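Local structure of exocyst complex component EXO70 (Saccharomyces cerevisiae, 2B1E) at residues 455-460 against 516-521; 401-406 against 459-464; 524-529 against 557-562. The protein helps to assemble the exocyst, the complex that tethers secretory vesicles to the sites of exocytosis. All coordinates share one frame; numbering follows the deposited sequence.

Interaction 1: residues 455-460 against 516-521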
loop_
_atom_site.group_PDB
_atom_site.type_symbol
_atom_site.label_atom_id
_atom_site.label_comp_id
_atom_site.label_asym_id
_atom_site.label_seq_id
_atom_site.Cartn_x
_atom_site.Cartn_y
_atom_site.Cartn_z
ATOM N N TYR A 455 12.742 -31.862 -13.883
ATOM C CA TYR A 455 11.990 -32.203 -15.097
ATOM C C TYR A 455 12.984 -32.535 -16.223
ATOM O O TYR A 455 12.804 -33.507 -16.951
ATOM C CB TYR A 455 11.111 -31.028 -15.559
ATOM C CG TYR A 455 9.688 -31.030 -15.028
ATOM C CD1 TYR A 455 9.436 -31.126 -13.665
ATOM C CD2 TYR A 455 8.597 -30.890 -15.889
ATOM C CE1 TYR A 455 8.152 -31.083 -13.165
ATOM C CE2 TYR A 455 7.287 -30.841 -15.391
ATOM C CZ TYR A 455 7.080 -30.942 -14.024
ATOM O OH TYR A 455 5.804 -30.924 -13.496
ATOM N N MET A 456 14.035 -31.728 -16.355
ATOM C CA MET A 456 15.036 -31.942 -17.408
ATOM C C MET A 456 15.913 -33.176 -17.202
ATOM O O MET A 456 16.408 -33.753 -18.163
ATOM C CB MET A 456 15.952 -30.706 -17.560
ATOM C CG MET A 456 15.268 -29.461 -18.141
ATOM S SD MET A 456 16.425 -28.145 -18.668
ATOM C CE MET A 456 17.261 -27.840 -17.160
ATOM N N VAL A 457 16.116 -33.569 -15.952
ATOM C CA VAL A 457 16.942 -34.737 -15.641
ATOM C C VAL A 457 16.132 -36.039 -15.660
ATOM O O VAL A 457 16.698 -37.128 -15.811
ATOM C CB VAL A 457 17.608 -34.566 -14.240
ATOM C CG1 VAL A 457 18.354 -35.826 -13.835
ATOM C CG2 VAL A 457 18.575 -33.393 -14.267
ATOM N N SER A 458 14.809 -35.919 -15.540
ATOM C CA SER A 458 13.928 -37.081 -15.479
ATOM C C SER A 458 14.069 -38.134 -16.566
ATOM O O SER A 458 14.073 -39.328 -16.271
ATOM C CB SER A 458 12.465 -36.646 -15.413
ATOM O OG SER A 458 11.641 -37.788 -15.211
ATOM N N ASP A 459 14.166 -37.702 -17.820
ATOM C CA ASP A 459 14.300 -38.640 -18.927
ATOM C C ASP A 459 15.599 -39.432 -18.808
ATOM O O ASP A 459 15.674 -40.593 -19.214
ATOM C CB ASP A 459 14.234 -37.892 -20.266
ATOM C CG ASP A 459 12.821 -37.374 -20.590
ATOM O OD1 ASP A 459 11.954 -37.337 -19.684
ATOM O OD2 ASP A 459 12.576 -36.987 -21.757
ATOM N N TRP A 460 16.629 -38.805 -18.251
ATOM C CA TRP A 460 17.895 -39.492 -18.076
ATOM C C TRP A 460 17.744 -40.550 -16.973
ATOM O O TRP A 460 18.389 -41.599 -17.028
ATOM C CB TRP A 460 19.015 -38.506 -17.705
ATOM C CG TRP A 460 19.382 -37.560 -18.795
ATOM C CD1 TRP A 460 18.883 -36.298 -18.993
ATOM C CD2 TRP A 460 20.322 -37.789 -19.853
ATOM N NE1 TRP A 460 19.455 -35.729 -20.102
ATOM C CE2 TRP A 460 20.342 -36.622 -20.653
ATOM C CE3 TRP A 460 21.152 -38.867 -20.202
ATOM C CZ2 TRP A 460 21.160 -36.502 -21.784
ATOM C CZ3 TRP A 460 21.966 -38.747 -21.327
ATOM C CH2 TRP A 460 21.963 -37.573 -22.104
ATOM N N VAL A 516 25.818 -25.686 -15.242
ATOM C CA VAL A 516 26.729 -26.443 -14.389
ATOM C C VAL A 516 25.936 -27.509 -13.626
ATOM O O VAL A 516 26.355 -28.670 -13.546
ATOM C CB VAL A 516 27.441 -25.509 -13.389
ATOM C CG1 VAL A 516 28.316 -26.301 -12.463
ATOM C CG2 VAL A 516 28.274 -24.485 -14.151
ATOM N N THR A 517 24.788 -27.123 -13.074
ATOM C CA THR A 517 23.961 -28.073 -12.323
ATOM C C THR A 517 23.462 -29.192 -13.227
ATOM O O THR A 517 23.497 -30.367 -12.853
ATOM C CB THR A 517 22.751 -27.385 -11.678
ATOM O OG1 THR A 517 23.209 -26.345 -10.810
ATOM C CG2 THR A 517 21.944 -28.389 -10.856
ATOM N N LEU A 518 22.992 -28.830 -14.416
ATOM C CA LEU A 518 22.523 -29.835 -15.358
ATOM C C LEU A 518 23.661 -30.763 -15.758
ATOM O O LEU A 518 23.467 -31.974 -15.883
ATOM C CB LEU A 518 21.933 -29.176 -16.605
ATOM C CG LEU A 518 20.413 -29.026 -16.541
ATOM C CD1 LEU A 518 19.766 -30.414 -16.629
ATOM C CD2 LEU A 518 20.017 -28.323 -15.248
ATOM N N LYS A 519 24.845 -30.195 -15.972
ATOM C CA LYS A 519 26.001 -31.004 -16.344
ATOM C C LYS A 519 26.324 -31.989 -15.219
ATOM O O LYS A 519 26.517 -33.171 -15.462
ATOM C CB LYS A 519 27.228 -30.121 -16.612
ATOM C CG LYS A 519 28.554 -30.902 -16.706
ATOM C CD LYS A 519 29.767 -29.968 -16.795
ATOM C CE LYS A 519 31.088 -30.743 -16.834
ATOM N NZ LYS A 519 32.276 -29.837 -17.007
ATOM N N SER A 520 26.386 -31.496 -13.987
ATOM C CA SER A 520 26.701 -32.360 -12.851
ATOM C C SER A 520 25.696 -33.490 -12.663
ATOM O O SER A 520 26.078 -34.641 -12.488
ATOM C CB SER A 520 26.771 -31.551 -11.555
ATOM O OG SER A 520 27.929 -30.733 -11.517
ATOM N N GLU A 521 24.413 -33.155 -12.703
ATOM C CA GLU A 521 23.365 -34.145 -12.494
ATOM C C GLU A 521 23.276 -35.212 -13.585
ATOM O O GLU A 521 23.011 -36.374 -13.289
ATOM C CB GLU A 521 22.015 -33.448 -12.326
ATOM C CG GLU A 521 21.910 -32.560 -11.091
ATOM C CD GLU A 521 22.107 -33.321 -9.776
ATOM O OE1 GLU A 521 21.665 -34.490 -9.678
ATOM O OE2 GLU A 521 22.686 -32.745 -8.828
#

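Interaction 2: residues 401-406 against 459-464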
loop_
_atom_site.group_PDB
_atom_site.type_symbol
_atom_site.label_atom_id
_atom_site.label_comp_id
_atom_site.label_asym_id
_atom_site.label_seq_id
_atom_site.Cartn_x
_atom_site.Cartn_y
_atom_site.Cartn_z
ATOM N N ASN A 401 5.042 -32.183 -11.026
ATOM C CA ASN A 401 5.326 -33.591 -10.815
ATOM C C ASN A 401 6.404 -34.075 -11.770
ATOM O O ASN A 401 6.115 -34.492 -12.884
ATOM C CB ASN A 401 4.054 -34.426 -10.984
ATOM C CG ASN A 401 4.306 -35.909 -10.785
ATOM O OD1 ASN A 401 5.363 -36.305 -10.284
ATOM N ND2 ASN A 401 3.331 -36.738 -11.161
ATOM N N PRO A 402 7.675 -34.008 -11.340
ATOM C CA PRO A 402 8.845 -34.431 -12.115
ATOM C C PRO A 402 8.855 -35.924 -12.454
ATOM O O PRO A 402 9.620 -36.360 -13.310
ATOM C CB PRO A 402 10.017 -34.062 -11.205
ATOM C CG PRO A 402 9.498 -32.894 -10.439
ATOM C CD PRO A 402 8.087 -33.302 -10.114
ATOM N N ASN A 403 8.008 -36.699 -11.780
ATOM C CA ASN A 403 7.948 -38.142 -11.994
ATOM C C ASN A 403 6.754 -38.631 -12.799
ATOM O O ASN A 403 6.510 -39.833 -12.880
ATOM C CB ASN A 403 7.955 -38.865 -10.644
ATOM C CG ASN A 403 9.111 -38.443 -9.770
ATOM O OD1 ASN A 403 10.271 -38.575 -10.153
ATOM N ND2 ASN A 403 8.799 -37.923 -8.588
ATOM N N SER A 404 6.006 -37.708 -13.389
ATOM C CA SER A 404 4.845 -38.078 -14.188
ATOM C C SER A 404 5.240 -38.877 -15.436
ATOM O O SER A 404 5.929 -38.357 -16.318
ATOM C CB SER A 404 4.088 -36.822 -14.611
ATOM O OG SER A 404 3.038 -37.159 -15.484
ATOM N N SER A 405 4.803 -40.134 -15.513
ATOM C CA SER A 405 5.122 -40.960 -16.678
ATOM C C SER A 405 4.224 -40.507 -17.824
ATOM O O SER A 405 4.611 -40.576 -18.990
ATOM C CB SER A 405 4.882 -42.446 -16.384
ATOM O OG SER A 405 3.503 -42.717 -16.202
ATOM N N LYS A 406 3.026 -40.042 -17.471
ATOM C CA LYS A 406 2.047 -39.535 -18.434
ATOM C C LYS A 406 2.581 -38.301 -19.150
ATOM O O LYS A 406 2.206 -38.014 -20.276
ATOM C CB LYS A 406 0.750 -39.154 -17.717
ATOM C CG LYS A 406 -0.282 -40.257 -17.630
ATOM C CD LYS A 406 -1.040 -40.383 -18.941
ATOM C CE LYS A 406 -2.294 -41.235 -18.784
ATOM N NZ LYS A 406 -3.120 -41.185 -20.026
ATOM N N ASP A 459 14.166 -37.702 -17.820
ATOM C CA ASP A 459 14.300 -38.640 -18.927
ATOM C C ASP A 459 15.599 -39.432 -18.808
ATOM O O ASP A 459 15.674 -40.593 -19.214
ATOM C CB ASP A 459 14.234 -37.892 -20.266
ATOM C CG ASP A 459 12.821 -37.374 -20.590
ATOM O OD1 ASP A 459 11.954 -37.337 -19.684
ATOM O OD2 ASP A 459 12.576 -36.987 -21.757
ATOM N N TRP A 460 16.629 -38.805 -18.251
ATOM C CA TRP A 460 17.895 -39.492 -18.076
ATOM C C TRP A 460 17.744 -40.550 -16.973
ATOM O O TRP A 460 18.389 -41.599 -17.028
ATOM C CB TRP A 460 19.015 -38.506 -17.705
ATOM C CG TRP A 460 19.382 -37.560 -18.795
ATOM C CD1 TRP A 460 18.883 -36.298 -18.993
ATOM C CD2 TRP A 460 20.322 -37.789 -19.853
ATOM N NE1 TRP A 460 19.455 -35.729 -20.102
ATOM C CE2 TRP A 460 20.342 -36.622 -20.653
ATOM C CE3 TRP A 460 21.152 -38.867 -20.202
ATOM C CZ2 TRP A 460 21.160 -36.502 -21.784
ATOM C CZ3 TRP A 460 21.966 -38.747 -21.327
ATOM C CH2 TRP A 460 21.963 -37.573 -22.104
ATOM N N ARG A 461 16.896 -40.276 -15.983
ATOM C CA ARG A 461 16.678 -41.243 -14.904
ATOM C C ARG A 461 16.013 -42.492 -15.484
ATOM O O ARG A 461 16.338 -43.620 -15.085
ATOM C CB ARG A 461 15.803 -40.646 -13.790
ATOM C CG ARG A 461 16.469 -39.519 -13.003
ATOM C CD ARG A 461 15.654 -39.129 -11.760
ATOM N NE ARG A 461 14.501 -38.282 -12.061
ATOM C CZ ARG A 461 14.482 -36.959 -11.908
ATOM N NH1 ARG A 461 15.553 -36.321 -11.457
ATOM N NH2 ARG A 461 13.389 -36.272 -12.198
ATOM N N ASP A 462 15.090 -42.299 -16.429
ATOM C CA ASP A 462 14.410 -43.438 -17.067
ATOM C C ASP A 462 15.431 -44.315 -17.796
ATOM O O ASP A 462 15.388 -45.543 -17.726
ATOM C CB ASP A 462 13.362 -42.945 -18.066
ATOM C CG ASP A 462 12.210 -42.215 -17.393
ATOM O OD1 ASP A 462 12.178 -42.171 -16.144
ATOM O OD2 ASP A 462 11.337 -41.693 -18.111
ATOM N N LEU A 463 16.348 -43.671 -18.504
ATOM C CA LEU A 463 17.399 -44.374 -19.238
ATOM C C LEU A 463 18.222 -45.277 -18.317
ATOM O O LEU A 463 18.424 -46.467 -18.601
ATOM C CB LEU A 463 18.335 -43.359 -19.901
ATOM C CG LEU A 463 19.537 -43.918 -20.668
ATOM C CD1 LEU A 463 19.051 -44.745 -21.833
ATOM C CD2 LEU A 463 20.404 -42.791 -21.177
ATOM N N THR A 464 18.720 -44.705 -17.223
ATOM C CA THR A 464 19.532 -45.478 -16.293
ATOM C C THR A 464 18.715 -46.532 -15.550
ATOM O O THR A 464 19.235 -47.599 -15.220
ATOM C CB THR A 464 20.265 -44.557 -15.282
ATOM O OG1 THR A 464 19.315 -43.750 -14.578
ATOM C CG2 THR A 464 21.244 -43.643 -16.023
HETATM O O HOH W 1 11.650 -38.251 -12.365
#

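Interaction 3: residues 524-529 against 557-562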
loop_
_atom_site.group_PDB
_atom_site.type_symbol
_atom_site.label_atom_id
_atom_site.label_comp_id
_atom_site.label_asym_id
_atom_site.label_seq_id
_atom_site.Cartn_x
_atom_site.Cartn_y
_atom_site.Cartn_z
ATOM N N SER A 524 26.503 -37.374 -13.155
ATOM C CA SER A 524 26.394 -38.126 -11.901
ATOM C C SER A 524 25.455 -39.322 -12.008
ATOM O O SER A 524 25.630 -40.333 -11.325
ATOM C CB SER A 524 25.881 -37.225 -10.766
ATOM O OG SER A 524 26.937 -36.506 -10.159
ATOM N N LEU A 525 24.449 -39.196 -12.862
ATOM C CA LEU A 525 23.461 -40.244 -13.037
ATOM C C LEU A 525 23.899 -41.321 -14.027
ATOM O O LEU A 525 23.791 -42.516 -13.759
ATOM C CB LEU A 525 22.155 -39.597 -13.499
ATOM C CG LEU A 525 20.839 -40.363 -13.536
ATOM C CD1 LEU A 525 20.525 -40.960 -12.170
ATOM C CD2 LEU A 525 19.746 -39.383 -13.952
ATOM N N VAL A 526 24.407 -40.890 -15.169
ATOM C CA VAL A 526 24.821 -41.808 -16.213
ATOM C C VAL A 526 26.177 -42.510 -16.066
ATOM O O VAL A 526 26.263 -43.731 -16.224
ATOM C CB VAL A 526 24.816 -41.088 -17.576
ATOM C CG1 VAL A 526 25.365 -41.997 -18.652
ATOM C CG2 VAL A 526 23.408 -40.652 -17.919
ATOM N N MET A 527 27.234 -41.757 -15.760
ATOM C CA MET A 527 28.553 -42.378 -15.712
ATOM C C MET A 527 28.831 -43.449 -14.660
ATOM O O MET A 527 29.399 -44.487 -14.987
ATOM C CB MET A 527 29.642 -41.304 -15.690
ATOM C CG MET A 527 29.744 -40.510 -17.012
ATOM S SD MET A 527 29.717 -41.509 -18.537
ATOM C CE MET A 527 30.952 -42.811 -18.134
ATOM N N PRO A 528 28.447 -43.225 -13.394
ATOM C CA PRO A 528 28.741 -44.299 -12.438
ATOM C C PRO A 528 28.102 -45.621 -12.875
ATOM O O PRO A 528 28.738 -46.671 -12.813
ATOM C CB PRO A 528 28.156 -43.764 -11.128
ATOM C CG PRO A 528 28.390 -42.273 -11.255
ATOM C CD PRO A 528 27.972 -42.011 -12.701
ATOM N N MET A 529 26.857 -45.563 -13.338
ATOM C CA MET A 529 26.169 -46.773 -13.771
ATOM C C MET A 529 26.787 -47.417 -15.008
ATOM O O MET A 529 26.958 -48.633 -15.054
ATOM C CB MET A 529 24.688 -46.500 -14.050
ATOM C CG MET A 529 23.913 -47.779 -14.331
ATOM S SD MET A 529 22.159 -47.530 -14.562
ATOM C CE MET A 529 21.666 -47.123 -12.815
ATOM N N THR A 557 33.245 -38.521 -23.025
ATOM C CA THR A 557 33.530 -37.460 -23.987
ATOM C C THR A 557 32.258 -36.904 -24.612
ATOM O O THR A 557 32.109 -35.686 -24.757
ATOM C CB THR A 557 34.488 -37.972 -25.093
ATOM O OG1 THR A 557 35.689 -38.449 -24.479
ATOM C CG2 THR A 557 34.848 -36.855 -26.073
ATOM N N VAL A 558 31.337 -37.792 -24.975
ATOM C CA VAL A 558 30.075 -37.370 -25.567
ATOM C C VAL A 558 29.335 -36.472 -24.591
ATOM O O VAL A 558 28.901 -35.376 -24.938
ATOM C CB VAL A 558 29.183 -38.579 -25.895
ATOM C CG1 VAL A 558 27.805 -38.110 -26.319
ATOM C CG2 VAL A 558 29.828 -39.397 -26.986
ATOM N N LEU A 559 29.193 -36.942 -23.358
ATOM C CA LEU A 559 28.501 -36.165 -22.349
ATOM C C LEU A 559 29.158 -34.826 -22.064
ATOM O O LEU A 559 28.466 -33.829 -21.900
ATOM C CB LEU A 559 28.385 -36.956 -21.047
ATOM C CG LEU A 559 27.329 -38.062 -21.033
ATOM C CD1 LEU A 559 27.245 -38.631 -19.620
ATOM C CD2 LEU A 559 25.973 -37.497 -21.466
ATOM N N ASN A 560 30.486 -34.796 -21.979
ATOM C CA ASN A 560 31.175 -33.539 -21.702
ATOM C C ASN A 560 30.909 -32.527 -22.812
ATOM O O ASN A 560 30.738 -31.339 -22.552
ATOM C CB ASN A 560 32.691 -33.751 -21.566
ATOM C CG ASN A 560 33.086 -34.383 -20.239
ATOM O OD1 ASN A 560 32.575 -34.015 -19.175
ATOM N ND2 ASN A 560 34.025 -35.323 -20.293
ATOM N N GLN A 561 30.878 -32.994 -24.053
ATOM C CA GLN A 561 30.630 -32.099 -25.180
ATOM C C GLN A 561 29.189 -31.617 -25.168
ATOM O O GLN A 561 28.899 -30.484 -25.537
ATOM C CB GLN A 561 30.931 -32.803 -26.504
ATOM C CG GLN A 561 32.413 -32.992 -26.786
ATOM C CD GLN A 561 32.667 -33.732 -28.090
ATOM O OE1 GLN A 561 32.417 -34.936 -28.196
ATOM N NE2 GLN A 561 33.160 -33.010 -29.096
ATOM N N LEU A 562 28.288 -32.486 -24.733
ATOM C CA LEU A 562 26.879 -32.142 -24.661
ATOM C C LEU A 562 26.604 -31.080 -23.604
ATOM O O LEU A 562 25.852 -30.137 -23.845
ATOM C CB LEU A 562 26.056 -33.388 -24.341
ATOM C CG LEU A 562 24.598 -33.140 -23.957
ATOM C CD1 LEU A 562 23.852 -32.535 -25.146
ATOM C CD2 LEU A 562 23.962 -34.454 -23.518
#

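Interaction 1: residues 455-460 against 516-521
M456 and V457 meet L518 in the apolar part of this contact; M456 crosses it at about a right angle. The methyl CE of M456 presses into the isobutyl end of L518, 3.4 Å from CD2 of L518, tighter than ordinary van der Waals packing. The turn at the end of the M456 chain (chi3 -58°) carries CE there, while L518 itself sits off the staggered positions (chi1 -96°). The other L518 branch serves two neighbours: CD1 of L518 is 3.6 Å from M456 CE and 4.0 Å from V457 CG2. With an alanine here instead of L518, M456 CE would probably face a gap and V457 CG2 would lose one of its partners.

The same kind of packing takes in the aliphatic root of E521, whose CB lies 4.0 Å from V457 CG2.

The two helix segments run nearly parallel, 20° apart with axes 10.5 Å from each other, in an all-helical bundle. L509, in the loop before helix 512-537, touches both M456 and L518; F415 and L418 of helix 410-429 also pack on M456. V457 continues onto L525, and W460, one turn on, joins helix 483-504 to helix 512-537.

Interaction 2: residues 401-406 against 459-464
R461 reaches the loop at P402 and N403 mainly through one water, and the loop presents a type I beta turn from N401 to S404 combined with an Asx turn. In the latter, N401 OD1 accepts the backbone N-H of N403 at 3.1 Å, the donor lying well above the amide plane.

On helix 440-473, R461 is the residue that makes the crossing. Its chain bends near the end (chi3 -78°), bringing the guanidinium edge to the loop with P402 O and the water near its plane. NH2 of R461 is still 3.9 Å from P402 O, and the water fills in: it accepts from R461 NH2 at 2.6 Å and donates to P402 O at 2.9 Å and to N403 OD1 at 2.6 Å. S454 OG is a second, direct partner of NH2, and S458 OG also bonds P402 O, so the link is fixed from the helix side as well. Nearer its backbone, the aliphatic part of R461 rests on L525 of helix 512-537.

Three residues on, the T464 hydroxyl turns back on its own helix: OG1 donates to R461 O at 3.0 Å, from 35° above the carbonyl plane.

Interaction 3: residues 524-529 against 557-562
L559 is the centre of this contact, with V526 and M527 on the facing helix receiving it. One methyl does nearly all the work. With its second torsion extended (chi2 -174°), L559 holds CD1 at the far end of the side chain, where it settles against two neighbouring residues of helix 512-537 at once.

V526 meets that methyl with its own branch, crossing it at a slant: V526 CG1 is 4.0 Å from L559 CD1, and CB of V526 lies equally near. Placing CG1 opposite the backbone N (chi1 175°) is what points this branch at L559.

M527 comes alongside, its chain running counter to that of L559. It is curled rather than extended (chi2 -46°), which brings its sulfur alongside the leucine, and SD of M527 stands 3.9 Å from L559 CD1. Next along the helix, P528 has no N-H to give to the preceding turn, and the helix is kinked there.

Other residues close in round the same groups. L555 of helix 552-563 touches both V526 and M527, W460 packs on V526, and F497 of helix 483-504 lies against L559.

The chemistry is purely apolar: methyls and a thioether at ordinary van der Waals separations, buried, and joined by no polar bond. The two helices are probably held here by fit and by exclusion of water, without the directional constraint a hydrogen bond would add.

In the fold
All three contacts sit toward one end of an elongated, all-helical chain, their centres 42 to 51 Å from its own centre, and all belong to the Exo70 C-terminal family region. Interaction 1 is the hub: its centre is about 11 Å from those of interactions 2 and 3, which are about 17 Å apart. It shares helix 440-473 with interaction 2 and helix 512-537 with interaction 3. Along the chain the loop 401-406 comes first, then 455-464, then helix 512-537 and last 557-562; interactions 1 and 2 close before interaction 3 opens. W460 packs against V526 and L562, while Y455 OH probably hydrogen-bonds N401 N. Together they tie a surface loop, through the bundle, to the C-terminal helix 552-563.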